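Local coordinates for protein ketosynthase (PDB 6KXD) that probably lengthens acyl chains carried on acyl carrier protein by decarboxylative condensation with malonyl-ACP, as part of the ishigamide ketosynthase/chain length factor, at residues A[107-112]-A[150-155]; A[164-169]-A[173-178]; A[156-161]-A[191-196]; A[61-66]-A[78-83]. One frame throughout, in Å; residues are numbered along the deposited sequence.

Contact 1 (A[107-112]-A[150-155]); sequences ITVGTT and TVIARE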
loop_
_atom_site.group_PDB
_atom_site.type_symbol
_atom_site.label_atom_id
_atom_site.label_comp_id
_atom_site.label_asym_id
_atom_site.label_seq_id
_atom_site.Cartn_x
_atom_site.Cartn_y
_atom_site.Cartn_z
ATOM N N ILE A 107 4.954 -1.207 -11.128
ATOM C CA ILE A 107 3.847 -2.120 -10.927
ATOM C C ILE A 107 3.319 -1.847 -9.529
ATOM O O ILE A 107 4.024 -2.043 -8.584
ATOM C CB ILE A 107 4.289 -3.578 -11.063
ATOM C CG1 ILE A 107 4.839 -3.877 -12.455
ATOM C CG2 ILE A 107 3.149 -4.511 -10.672
ATOM C CD1 ILE A 107 5.375 -5.286 -12.581
ATOM N N THR A 108 2.101 -1.360 -9.452
ATOM C CA THR A 108 1.559 -0.937 -8.179
ATOM C C THR A 108 0.139 -1.484 -8.110
ATOM O O THR A 108 -0.688 -1.181 -8.981
ATOM C CB THR A 108 1.761 0.568 -8.001
ATOM O OG1 THR A 108 1.137 0.974 -6.783
ATOM C CG2 THR A 108 1.215 1.352 -9.161
ATOM N N VAL A 109 -0.021 -2.403 -7.151
ATOM C CA VAL A 109 -1.204 -3.139 -6.902
ATOM C C VAL A 109 -1.710 -2.723 -5.528
ATOM O O VAL A 109 -1.017 -2.841 -4.546
ATOM C CB VAL A 109 -0.986 -4.656 -6.936
ATOM C CG1 VAL A 109 -2.290 -5.367 -6.648
ATOM C CG2 VAL A 109 -0.425 -5.106 -8.275
ATOM N N GLY A 110 -2.961 -2.310 -5.499
ATOM C CA GLY A 110 -3.629 -1.987 -4.267
ATOM C C GLY A 110 -4.226 -3.226 -3.646
ATOM O O GLY A 110 -4.620 -4.135 -4.351
ATOM N N THR A 111 -4.350 -3.250 -2.322
ATOM C CA THR A 111 -5.049 -4.317 -1.658
ATOM C C THR A 111 -5.574 -3.866 -0.301
ATOM O O THR A 111 -4.984 -2.991 0.336
ATOM C CB THR A 111 -4.175 -5.560 -1.461
ATOM O OG1 THR A 111 -5.099 -6.627 -1.265
ATOM C CG2 THR A 111 -3.254 -5.504 -0.275
ATOM N N THR A 112 -6.662 -4.516 0.142
ATOM C CA THR A 112 -7.143 -4.290 1.514
ATOM C C THR A 112 -6.614 -5.388 2.419
ATOM O O THR A 112 -6.054 -5.130 3.450
ATOM C CB THR A 112 -8.679 -4.236 1.542
ATOM O OG1 THR A 112 -9.113 -3.136 0.728
ATOM C CG2 THR A 112 -9.230 -4.156 2.947
ATOM N N THR A 150 5.150 -7.950 -6.710
ATOM C CA THR A 150 6.371 -8.615 -7.175
ATOM C C THR A 150 6.032 -9.834 -8.047
ATOM O O THR A 150 6.746 -10.108 -9.015
ATOM C CB THR A 150 7.307 -9.023 -6.035
ATOM O OG1 THR A 150 6.692 -9.963 -5.146
ATOM C CG2 THR A 150 7.832 -7.806 -5.298
ATOM N N VAL A 151 4.943 -10.558 -7.750
ATOM C CA VAL A 151 4.642 -11.747 -8.577
ATOM C C VAL A 151 4.287 -11.352 -10.008
ATOM O O VAL A 151 4.467 -12.175 -10.891
ATOM C CB VAL A 151 3.534 -12.641 -8.010
ATOM C CG1 VAL A 151 4.004 -13.397 -6.795
ATOM C CG2 VAL A 151 2.266 -11.840 -7.762
ATOM N N ILE A 152 3.666 -10.185 -10.214
ATOM C CA ILE A 152 3.377 -9.702 -11.529
ATOM C C ILE A 152 4.695 -9.548 -12.280
ATOM O O ILE A 152 4.763 -9.916 -13.453
ATOM C CB ILE A 152 2.613 -8.387 -11.535
ATOM C CG1 ILE A 152 1.214 -8.602 -10.951
ATOM C CG2 ILE A 152 2.603 -7.800 -12.936
ATOM C CD1 ILE A 152 0.467 -7.363 -10.679
ATOM N N ALA A 153 5.687 -8.959 -11.606
ATOM C CA ALA A 153 6.961 -8.735 -12.278
ATOM C C ALA A 153 7.537 -10.101 -12.658
ATOM O O ALA A 153 8.139 -10.287 -13.754
ATOM C CB ALA A 153 7.918 -7.935 -11.436
ATOM N N ARG A 154 7.413 -11.041 -11.730
ATOM C CA ARG A 154 7.909 -12.397 -11.939
ATOM C C ARG A 154 7.240 -13.026 -13.161
ATOM O O ARG A 154 7.906 -13.591 -14.035
ATOM C CB ARG A 154 7.676 -13.258 -10.698
ATOM C CG ARG A 154 8.642 -12.949 -9.571
ATOM C CD ARG A 154 8.473 -13.903 -8.418
ATOM N NE ARG A 154 8.727 -15.274 -8.809
ATOM C CZ ARG A 154 8.320 -16.328 -8.098
ATOM N NH1 ARG A 154 7.734 -16.131 -6.932
ATOM N NH2 ARG A 154 8.517 -17.556 -8.552
ATOM N N GLU A 155 5.923 -12.986 -13.189
ATOM C CA GLU A 155 5.153 -13.616 -14.278
ATOM C C GLU A 155 5.439 -12.953 -15.643
ATOM O O GLU A 155 5.547 -13.639 -16.675
ATOM C CB GLU A 155 3.676 -13.525 -13.940
ATOM C CG GLU A 155 2.782 -14.056 -15.028
ATOM C CD GLU A 155 2.909 -15.547 -15.324
ATOM O OE1 GLU A 155 3.513 -16.276 -14.513
ATOM O OE2 GLU A 155 2.388 -15.967 -16.396
#
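Ile152, on helix 147-156, lies against Ile107 and Val109 of strand 105-110 in a wholly apolar contact. At its root, CB of Ile152 comes 4.0 Å from CG2 of Ile107. With CG1 opposite the carbonyl carbon (chi1 -66°), the CG2 branch stands opposite the backbone N and packs 3.8 Å from Ile107 CD1. The other branch runs out extended through CG1 (chi2 170°), and its CD1 slips past Ile107 CG2 at 3.9 Å to end against Val109. There the two side chains meet tip to tip, Ile152 CD1 standing 3.4 Å from Val109 CG2, closer than carbons usually pack. Ile107 meanwhile sends its own CD1 one residue further along the helix, 3.8 Å from CB of Ala153, so this one methyl fills the notch between Ile152 and Ala153. The helix segment runs at 135° to the strand, obliquely antiparallel, with the axes 8.7 Å apart. Strand 105-110 is flanked in the sheet by strands 161-166 and 191-198; helix 77-93 touches Ile152 through Ala86, and Ala153 also packs on Val259 of the partner subunit.

Contact 2 (A[164-169]-A[173-178]); sequences TTVTTA and GNYSVG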
loop_
_atom_site.group_PDB
_atom_site.type_symbol
_atom_site.label_atom_id
_atom_site.label_comp_id
_atom_site.label_asym_id
_atom_site.label_seq_id
_atom_site.Cartn_x
_atom_site.Cartn_y
_atom_site.Cartn_z
ATOM N N THR A 164 5.299 -1.989 -5.943
ATOM C CA THR A 164 4.816 -1.398 -4.757
ATOM C C THR A 164 3.371 -1.836 -4.562
ATOM O O THR A 164 2.483 -1.523 -5.373
ATOM C CB THR A 164 4.856 0.132 -4.846
ATOM O OG1 THR A 164 6.201 0.515 -5.108
ATOM C CG2 THR A 164 4.431 0.775 -3.551
ATOM N N THR A 165 3.109 -2.511 -3.465
ATOM C CA THR A 165 1.722 -2.749 -3.131
ATOM C C THR A 165 1.232 -1.627 -2.219
ATOM O O THR A 165 1.835 -1.383 -1.200
ATOM C CB THR A 165 1.555 -4.059 -2.372
ATOM O OG1 THR A 165 2.041 -5.034 -3.293
ATOM C CG2 THR A 165 0.117 -4.372 -2.029
ATOM N N VAL A 166 0.158 -0.974 -2.642
ATOM C CA VAL A 166 -0.427 0.089 -1.881
ATOM C C VAL A 166 -1.561 -0.508 -1.028
ATOM O O VAL A 166 -2.527 -1.089 -1.519
ATOM C CB VAL A 166 -0.876 1.229 -2.796
ATOM C CG1 VAL A 166 -1.553 2.307 -1.977
ATOM C CG2 VAL A 166 0.331 1.799 -3.562
ATOM N N THR A 167 -1.460 -0.328 0.274
ATOM C CA THR A 167 -2.391 -0.969 1.205
ATOM C C THR A 167 -3.286 0.119 1.817
ATOM O O THR A 167 -3.272 0.288 2.993
ATOM C CB THR A 167 -1.653 -1.761 2.275
ATOM O OG1 THR A 167 -0.815 -0.899 3.042
ATOM C CG2 THR A 167 -0.816 -2.875 1.656
ATOM N N THR A 168 -3.980 0.851 0.958
ATOM C CA THR A 168 -4.917 1.884 1.386
ATOM C C THR A 168 -6.348 1.381 1.143
ATOM O O THR A 168 -7.281 2.146 0.744
ATOM C CB THR A 168 -4.591 3.213 0.704
ATOM O OG1 THR A 168 -4.691 3.038 -0.709
ATOM C CG2 THR A 168 -3.224 3.752 1.055
ATOM N N ALA A 169 -6.500 0.065 1.270
ATOM C CA ALA A 169 -7.816 -0.600 1.281
ATOM C C ALA A 169 -8.682 -0.217 0.067
ATOM O O ALA A 169 -8.284 -0.411 -1.095
ATOM C CB ALA A 169 -8.440 -0.355 2.619
ATOM N N GLY A 173 -6.749 0.973 -5.344
ATOM C CA GLY A 173 -6.695 0.997 -6.815
ATOM C C GLY A 173 -6.444 2.389 -7.386
ATOM O O GLY A 173 -5.631 2.577 -8.202
ATOM N N ASN A 174 -7.166 3.384 -6.885
ATOM C CA ASN A 174 -7.025 4.749 -7.295
ATOM C C ASN A 174 -5.658 5.302 -6.874
ATOM O O ASN A 174 -5.026 6.033 -7.632
ATOM C CB ASN A 174 -8.120 5.628 -6.692
ATOM C CG ASN A 174 -9.342 5.751 -7.577
ATOM O OD1 ASN A 174 -9.351 5.206 -8.686
ATOM N ND2 ASN A 174 -10.386 6.385 -7.050
ATOM N N TYR A 175 -5.227 4.962 -5.657
ATOM C CA TYR A 175 -3.866 5.367 -5.242
ATOM C C TYR A 175 -2.838 4.845 -6.232
ATOM O O TYR A 175 -1.864 5.541 -6.584
ATOM C CB TYR A 175 -3.472 4.802 -3.896
ATOM C CG TYR A 175 -3.917 5.605 -2.711
ATOM C CD1 TYR A 175 -5.252 5.673 -2.348
ATOM C CD2 TYR A 175 -2.986 6.252 -1.927
ATOM C CE1 TYR A 175 -5.636 6.384 -1.228
ATOM C CE2 TYR A 175 -3.354 6.944 -0.800
ATOM C CZ TYR A 175 -4.687 7.009 -0.446
ATOM O OH TYR A 175 -5.010 7.720 0.678
ATOM N N SER A 176 -3.045 3.593 -6.635
ATOM C CA SER A 176 -2.072 2.892 -7.475
ATOM C C SER A 176 -2.027 3.520 -8.873
ATOM O O SER A 176 -0.954 3.722 -9.418
ATOM C CB SER A 176 -2.392 1.399 -7.505
ATOM O OG SER A 176 -2.183 0.790 -6.239
ATOM N N VAL A 177 -3.204 3.798 -9.462
ATOM C CA VAL A 177 -3.302 4.429 -10.753
ATOM C C VAL A 177 -2.652 5.814 -10.672
ATOM O O VAL A 177 -1.882 6.200 -11.547
ATOM C CB VAL A 177 -4.769 4.515 -11.235
ATOM C CG1 VAL A 177 -4.893 5.375 -12.468
ATOM C CG2 VAL A 177 -5.381 3.146 -11.505
ATOM N N GLY A 178 -2.966 6.549 -9.607
ATOM C CA GLY A 178 -2.404 7.861 -9.380
ATOM C C GLY A 178 -0.891 7.817 -9.276
ATOM O O GLY A 178 -0.191 8.649 -9.856
#
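Tyr175, Thr168 and Val166 carry most of this buried contact between the end of strand 161-166 and the first turns of helix 172-185. Thr168 lies over one face of the Tyr175 ring and covers it with both branches. Its methyl CG2 makes a CH-pi contact, 3.8 Å from the centroid and 16° off the ring normal. Its hydroxyl sits over the CG side of the ring, OG1 being 3.2 Å from Tyr175 CD1; with OG1 held between backbone N and carbonyl carbon (chi1 60°), hydroxyl and methyl can spread over the same face. Val166 approaches lower down, about at right angles to the tyrosine, with CG1 3.7 Å from Tyr175 CB. Beside it, Ser176 OG rests 3.7 Å from Val166 CB, a van der Waals contact, while its main hydrogen bond goes to Ala172 O one turn back in the helix. At the far end of the ring, Tyr175 OH is hydrogen-bonded to Asn171 O of the partner subunit, so the side chain spans from the strand end to the dimer interface. Replacing Tyr175 with an alanine would probably open a gap beneath Thr168 and leave Asn171 O of the partner subunit without its hydroxyl mate. A strand, a short turn through Ala169 (phi 53°) and then a helix match the nucleophile elbow of the thiolase fold, where ketosynthases typically hold the active-site cysteine at the helix N terminus.

Contact 3 (A[156-161]-A[191-196]); sequences LRMPNV and IALCGG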
loop_
_atom_site.group_PDB
_atom_site.type_symbol
_atom_site.label_atom_id
_atom_site.label_comp_id
_atom_site.label_asym_id
_atom_site.label_seq_id
_atom_site.Cartn_x
_atom_site.Cartn_y
_atom_site.Cartn_z
ATOM N N LEU A 156 5.578 -11.622 -15.670
ATOM C CA LEU A 156 5.761 -10.936 -16.923
ATOM C C LEU A 156 7.250 -10.781 -17.279
ATOM O O LEU A 156 7.554 -10.184 -18.337
ATOM C CB LEU A 156 5.028 -9.602 -16.885
ATOM C CG LEU A 156 3.522 -9.754 -16.681
ATOM C CD1 LEU A 156 2.860 -8.400 -16.621
ATOM C CD2 LEU A 156 2.926 -10.618 -17.769
ATOM N N ARG A 157 8.134 -11.306 -16.424
ATOM C CA ARG A 157 9.575 -11.326 -16.633
ATOM C C ARG A 157 10.125 -9.905 -16.731
ATOM O O ARG A 157 10.882 -9.579 -17.635
ATOM C CB ARG A 157 9.877 -12.151 -17.890
ATOM C CG ARG A 157 9.420 -13.597 -17.769
ATOM C CD ARG A 157 10.215 -14.352 -16.734
ATOM N NE ARG A 157 11.630 -14.370 -17.071
ATOM C CZ ARG A 157 12.607 -14.690 -16.231
ATOM N NH1 ARG A 157 12.324 -15.071 -14.991
ATOM N NH2 ARG A 157 13.866 -14.600 -16.633
ATOM N N MET A 158 9.729 -9.073 -15.770
ATOM C CA MET A 158 10.100 -7.697 -15.720
ATOM C C MET A 158 10.933 -7.451 -14.472
ATOM O O MET A 158 10.395 -7.264 -13.378
ATOM C CB MET A 158 8.864 -6.819 -15.663
ATOM C CG MET A 158 7.985 -6.947 -16.864
ATOM S SD MET A 158 6.395 -6.123 -16.680
ATOM C CE MET A 158 6.936 -4.413 -16.722
ATOM N N PRO A 159 12.276 -7.454 -14.564
ATOM C CA PRO A 159 13.108 -7.256 -13.380
ATOM C C PRO A 159 13.249 -5.777 -13.015
ATOM O O PRO A 159 13.479 -5.466 -11.837
ATOM C CB PRO A 159 14.462 -7.861 -13.763
ATOM C CG PRO A 159 14.498 -7.740 -15.278
ATOM C CD PRO A 159 13.064 -7.862 -15.749
ATOM N N ASN A 160 13.097 -4.906 -14.017
ATOM C CA ASN A 160 13.385 -3.491 -13.900
ATOM C C ASN A 160 12.108 -2.749 -13.502
ATOM O O ASN A 160 11.620 -1.905 -14.215
ATOM C CB ASN A 160 14.009 -2.898 -15.171
ATOM C CG ASN A 160 14.647 -1.550 -14.884
ATOM O OD1 ASN A 160 14.858 -1.201 -13.712
ATOM N ND2 ASN A 160 14.931 -0.774 -15.926
ATOM N N VAL A 161 11.577 -3.136 -12.339
ATOM C CA VAL A 161 10.302 -2.731 -11.875
ATOM C C VAL A 161 10.458 -2.237 -10.442
ATOM O O VAL A 161 11.153 -2.867 -9.646
ATOM C CB VAL A 161 9.382 -3.964 -11.960
ATOM C CG1 VAL A 161 8.227 -3.931 -10.982
ATOM C CG2 VAL A 161 8.920 -4.118 -13.400
ATOM N N ILE A 191 5.883 3.481 -18.447
ATOM C CA ILE A 191 4.853 2.480 -18.317
ATOM C C ILE A 191 4.650 2.121 -16.845
ATOM O O ILE A 191 5.591 2.061 -16.057
ATOM C CB ILE A 191 5.177 1.224 -19.141
ATOM C CG1 ILE A 191 3.983 0.272 -19.188
ATOM C CG2 ILE A 191 6.405 0.534 -18.611
ATOM C CD1 ILE A 191 4.118 -0.783 -20.242
ATOM N N ALA A 192 3.387 1.893 -16.513
ATOM C CA ALA A 192 2.965 1.522 -15.164
ATOM C C ALA A 192 1.785 0.541 -15.275
ATOM O O ALA A 192 0.842 0.778 -16.035
ATOM C CB ALA A 192 2.572 2.772 -14.443
ATOM N N LEU A 193 1.896 -0.597 -14.602
ATOM C CA LEU A 193 0.816 -1.527 -14.409
ATOM C C LEU A 193 0.244 -1.269 -13.020
ATOM O O LEU A 193 0.890 -1.544 -12.014
ATOM C CB LEU A 193 1.314 -2.973 -14.512
ATOM C CG LEU A 193 2.192 -3.263 -15.732
ATOM C CD1 LEU A 193 2.557 -4.744 -15.803
ATOM C CD2 LEU A 193 1.487 -2.801 -16.985
ATOM N N CYS A 194 -0.972 -0.745 -12.997
ATOM C CA CYS A 194 -1.545 -0.257 -11.796
ATOM C C CYS A 194 -2.921 -0.875 -11.586
ATOM O O CYS A 194 -3.681 -1.005 -12.499
ATOM C CB CYS A 194 -1.747 1.234 -11.894
ATOM S SG CYS A 194 -0.197 2.063 -12.296
ATOM N N GLY A 195 -3.245 -1.180 -10.344
ATOM C CA GLY A 195 -4.606 -1.536 -10.043
ATOM C C GLY A 195 -4.756 -1.971 -8.616
ATOM O O GLY A 195 -4.231 -1.375 -7.673
ATOM N N GLY A 196 -5.514 -3.042 -8.452
ATOM C CA GLY A 196 -5.799 -3.580 -7.162
ATOM C C GLY A 196 -6.374 -4.960 -7.295
ATOM O O GLY A 196 -6.808 -5.344 -8.380
#
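Between Leu156 and Met158, which both reach Leu193, the chain leaves helix 147-156 through a Schellman motif, Arg157 taking a positive phi of 61°, and a further inverse gamma turn centred on Asn160 leads it into strand 161-166. The reversal turns the two apolar side chains to the same partner on strand 191-198. Leu156 and Leu193 meet tip to tip, CD1 to CD1 at 3.8 Å. Met158 comes to that same methyl from beside it, its sulfur SD 4.2 Å from Leu193 CD1, a looser touch. Leu193 CD1 is therefore the point on which both meet, and its extended side chain (chi2 -176°) carries it out from the strand to reach them. The connection belongs to the layered alpha/beta architecture of the thiolase fold: strands 161-166 and 191-198 both run parallel to strand 105-110, which lies between them, and helix 172-185 makes the crossover that joins them. Leu193 points to the layer of helix 147-156, whereas Cys194 turns its CB to helix 172-185, so the strand separates two helical layers. Met158 also packs on Leu100 of helix 97-101 and on Ala105, at the start of strand 105-110. The outer side of the turn faces the partner subunit, where Arg157 NH2 forms a salt bridge with Asp262 OD1 of that chain.

Contact 4 (A[61-66]-A[78-83]); sequences FEPGRW and AGQYAV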
loop_
_atom_site.group_PDB
_atom_site.type_symbol
_atom_site.label_atom_id
_atom_site.label_comp_id
_atom_site.label_asym_id
_atom_site.label_seq_id
_atom_site.Cartn_x
_atom_site.Cartn_y
_atom_site.Cartn_z
ATOM N N PHE A 61 -12.734 -19.045 -11.796
ATOM C CA PHE A 61 -11.397 -18.603 -12.072
ATOM C C PHE A 61 -10.504 -19.779 -12.491
ATOM O O PHE A 61 -10.356 -20.743 -11.760
ATOM C CB PHE A 61 -10.816 -17.950 -10.816
ATOM C CG PHE A 61 -9.384 -17.520 -10.955
ATOM C CD1 PHE A 61 -9.018 -16.631 -11.951
ATOM C CD2 PHE A 61 -8.434 -17.940 -10.039
ATOM C CE1 PHE A 61 -7.701 -16.213 -12.070
ATOM C CE2 PHE A 61 -7.120 -17.525 -10.170
ATOM C CZ PHE A 61 -6.770 -16.654 -11.171
ATOM N N GLU A 62 -9.861 -19.645 -13.653
ATOM C CA GLU A 62 -8.926 -20.664 -14.154
ATOM C C GLU A 62 -7.556 -20.025 -14.325
ATOM O O GLU A 62 -7.296 -19.373 -15.346
ATOM C CB GLU A 62 -9.433 -21.239 -15.477
ATOM C CG GLU A 62 -10.577 -22.220 -15.296
ATOM C CD GLU A 62 -11.222 -22.645 -16.608
ATOM O OE1 GLU A 62 -12.226 -23.383 -16.548
ATOM O OE2 GLU A 62 -10.720 -22.225 -17.684
ATOM N N PRO A 63 -6.675 -20.188 -13.324
ATOM C CA PRO A 63 -5.399 -19.482 -13.316
ATOM C C PRO A 63 -4.559 -19.836 -14.550
ATOM O O PRO A 63 -3.908 -18.967 -15.101
ATOM C CB PRO A 63 -4.748 -19.872 -11.980
ATOM C CG PRO A 63 -5.564 -21.013 -11.406
ATOM C CD PRO A 63 -6.883 -21.021 -12.135
ATOM N N GLY A 64 -4.681 -21.086 -15.021
ATOM C CA GLY A 64 -3.949 -21.590 -16.159
ATOM C C GLY A 64 -4.189 -20.790 -17.428
ATOM O O GLY A 64 -3.366 -20.804 -18.344
ATOM N N ARG A 65 -5.328 -20.115 -17.539
ATOM C CA ARG A 65 -5.554 -19.282 -18.717
ATOM C C ARG A 65 -4.509 -18.160 -18.779
ATOM O O ARG A 65 -4.163 -17.707 -19.859
ATOM C CB ARG A 65 -6.984 -18.729 -18.745
ATOM C CG ARG A 65 -8.019 -19.696 -19.307
ATOM C CD ARG A 65 -9.408 -19.106 -19.539
ATOM N NE ARG A 65 -9.501 -17.917 -20.398
ATOM C CZ ARG A 65 -9.103 -17.818 -21.677
ATOM N NH1 ARG A 65 -8.073 -18.510 -22.134
ATOM N NH2 ARG A 65 -9.736 -16.995 -22.499
ATOM N N TRP A 66 -3.981 -17.735 -17.621
ATOM C CA TRP A 66 -3.293 -16.451 -17.500
ATOM C C TRP A 66 -1.860 -16.604 -16.994
ATOM O O TRP A 66 -0.966 -15.811 -17.376
ATOM C CB TRP A 66 -4.088 -15.569 -16.537
ATOM C CG TRP A 66 -5.571 -15.731 -16.695
ATOM C CD1 TRP A 66 -6.442 -16.378 -15.863
ATOM C CD2 TRP A 66 -6.350 -15.232 -17.784
ATOM N NE1 TRP A 66 -7.722 -16.290 -16.341
ATOM C CE2 TRP A 66 -7.690 -15.618 -17.535
ATOM C CE3 TRP A 66 -6.042 -14.508 -18.940
ATOM C CZ2 TRP A 66 -8.722 -15.274 -18.402
ATOM C CZ3 TRP A 66 -7.062 -14.196 -19.809
ATOM C CH2 TRP A 66 -8.378 -14.576 -19.541
ATOM N N ALA A 78 -5.520 -13.707 -4.050
ATOM C CA ALA A 78 -5.488 -12.336 -4.475
ATOM C C ALA A 78 -4.345 -12.142 -5.487
ATOM O O ALA A 78 -4.507 -11.419 -6.473
ATOM C CB ALA A 78 -5.324 -11.420 -3.301
ATOM N N GLY A 79 -3.206 -12.755 -5.182
ATOM C CA GLY A 79 -2.012 -12.700 -6.046
ATOM C C GLY A 79 -2.312 -13.313 -7.395
ATOM O O GLY A 79 -1.982 -12.775 -8.416
ATOM N N GLN A 80 -3.037 -14.432 -7.391
ATOM C CA GLN A 80 -3.409 -15.033 -8.648
ATOM C C GLN A 80 -4.288 -14.077 -9.441
ATOM O O GLN A 80 -4.070 -13.866 -10.615
ATOM C CB GLN A 80 -4.043 -16.412 -8.460
ATOM C CG GLN A 80 -3.100 -17.388 -7.806
ATOM C CD GLN A 80 -3.798 -18.693 -7.512
ATOM O OE1 GLN A 80 -4.864 -18.972 -8.050
ATOM N NE2 GLN A 80 -3.159 -19.509 -6.717
ATOM N N TYR A 81 -5.264 -13.435 -8.789
ATOM C CA TYR A 81 -6.066 -12.532 -9.530
ATOM C C TYR A 81 -5.245 -11.386 -10.110
ATOM O O TYR A 81 -5.483 -10.939 -11.267
ATOM C CB TYR A 81 -7.163 -11.934 -8.660
ATOM C CG TYR A 81 -8.223 -12.877 -8.170
ATOM C CD1 TYR A 81 -8.491 -14.082 -8.800
ATOM C CD2 TYR A 81 -9.044 -12.519 -7.111
ATOM C CE1 TYR A 81 -9.488 -14.922 -8.339
ATOM C CE2 TYR A 81 -10.062 -13.344 -6.661
ATOM C CZ TYR A 81 -10.297 -14.547 -7.298
ATOM O OH TYR A 81 -11.265 -15.415 -6.893
ATOM N N ALA A 82 -4.276 -10.903 -9.322
ATOM C CA ALA A 82 -3.507 -9.758 -9.712
ATOM C C ALA A 82 -2.726 -10.094 -10.995
ATOM O O ALA A 82 -2.729 -9.336 -11.988
ATOM C CB ALA A 82 -2.566 -9.394 -8.610
ATOM N N VAL A 83 -2.106 -11.268 -10.936
ATOM C CA VAL A 83 -1.222 -11.740 -12.023
ATOM C C VAL A 83 -2.082 -11.980 -13.274
ATOM O O VAL A 83 -1.717 -11.537 -14.371
ATOM C CB VAL A 83 -0.441 -13.001 -11.600
ATOM C CG1 VAL A 83 0.354 -13.581 -12.761
ATOM C CG2 VAL A 83 0.518 -12.749 -10.452
#
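Tyr81 OH is gripped by two charged groups, Glu233 OE2 and Arg77 NH1, which hold in place a ring whose edge is pressed against Phe61. The pair is T-shaped: planes at 84°, centroids 4.9 Å apart, with Tyr81 CE1 pointing into the Phe61 face and 3.6 Å from its CD2. Phe61 reaches the helix because its CG stands opposite the backbone N (chi1 176°), swinging the ring out of the loop. Its opposite face is covered by its own chain, where Pro63 N sits over the centre, so the ring is sandwiched between loop and tyrosine. Gln80 takes the rim. Its OE1 lies near the ring plane, 3.4 Å from Phe61 CE2, with amide and ring only 28° from coplanar, and its CB adds apolar cover 3.7 Å from that same CE2. Pro63 CG touches OE1 more loosely, at 4.0 Å. The other end of the amide is engaged too, NE2 giving a hydrogen bond to Leu72 O, which helps set which way OE1 faces. A serine at Phe61 would probably leave the Tyr81 edge without its aromatic face and open a gap between Pro63 and helix 77-93. No hydrogen bond crosses between 61-66 and 78-83; besides plain packing, the contact suits the polarity of the Phe61 ring, its electron-rich face meeting a C-H edge and its positive rim an amide oxygen.

In the fold
From the N terminus, contact 4 closes first, folding the loop at 61-66 back on helix 77-93. Contact 1 then closes a longer loop, bringing helix 147-156 down on strand 105-110, and contact 3 opens directly after it, from the helix end at 156-161 to strand 191-198. Contact 2, the strand-turn-helix step from 164-169 to 173-178, falls within the span of contact 3; the rest follow in series and none cross. Backbone pairing joins contacts 1, 2 and 3 in one sheet, with strand 105-110 between the other two strands. Contact 4 reaches this core through Val83, which packs on Val151 of the contact 1 helix.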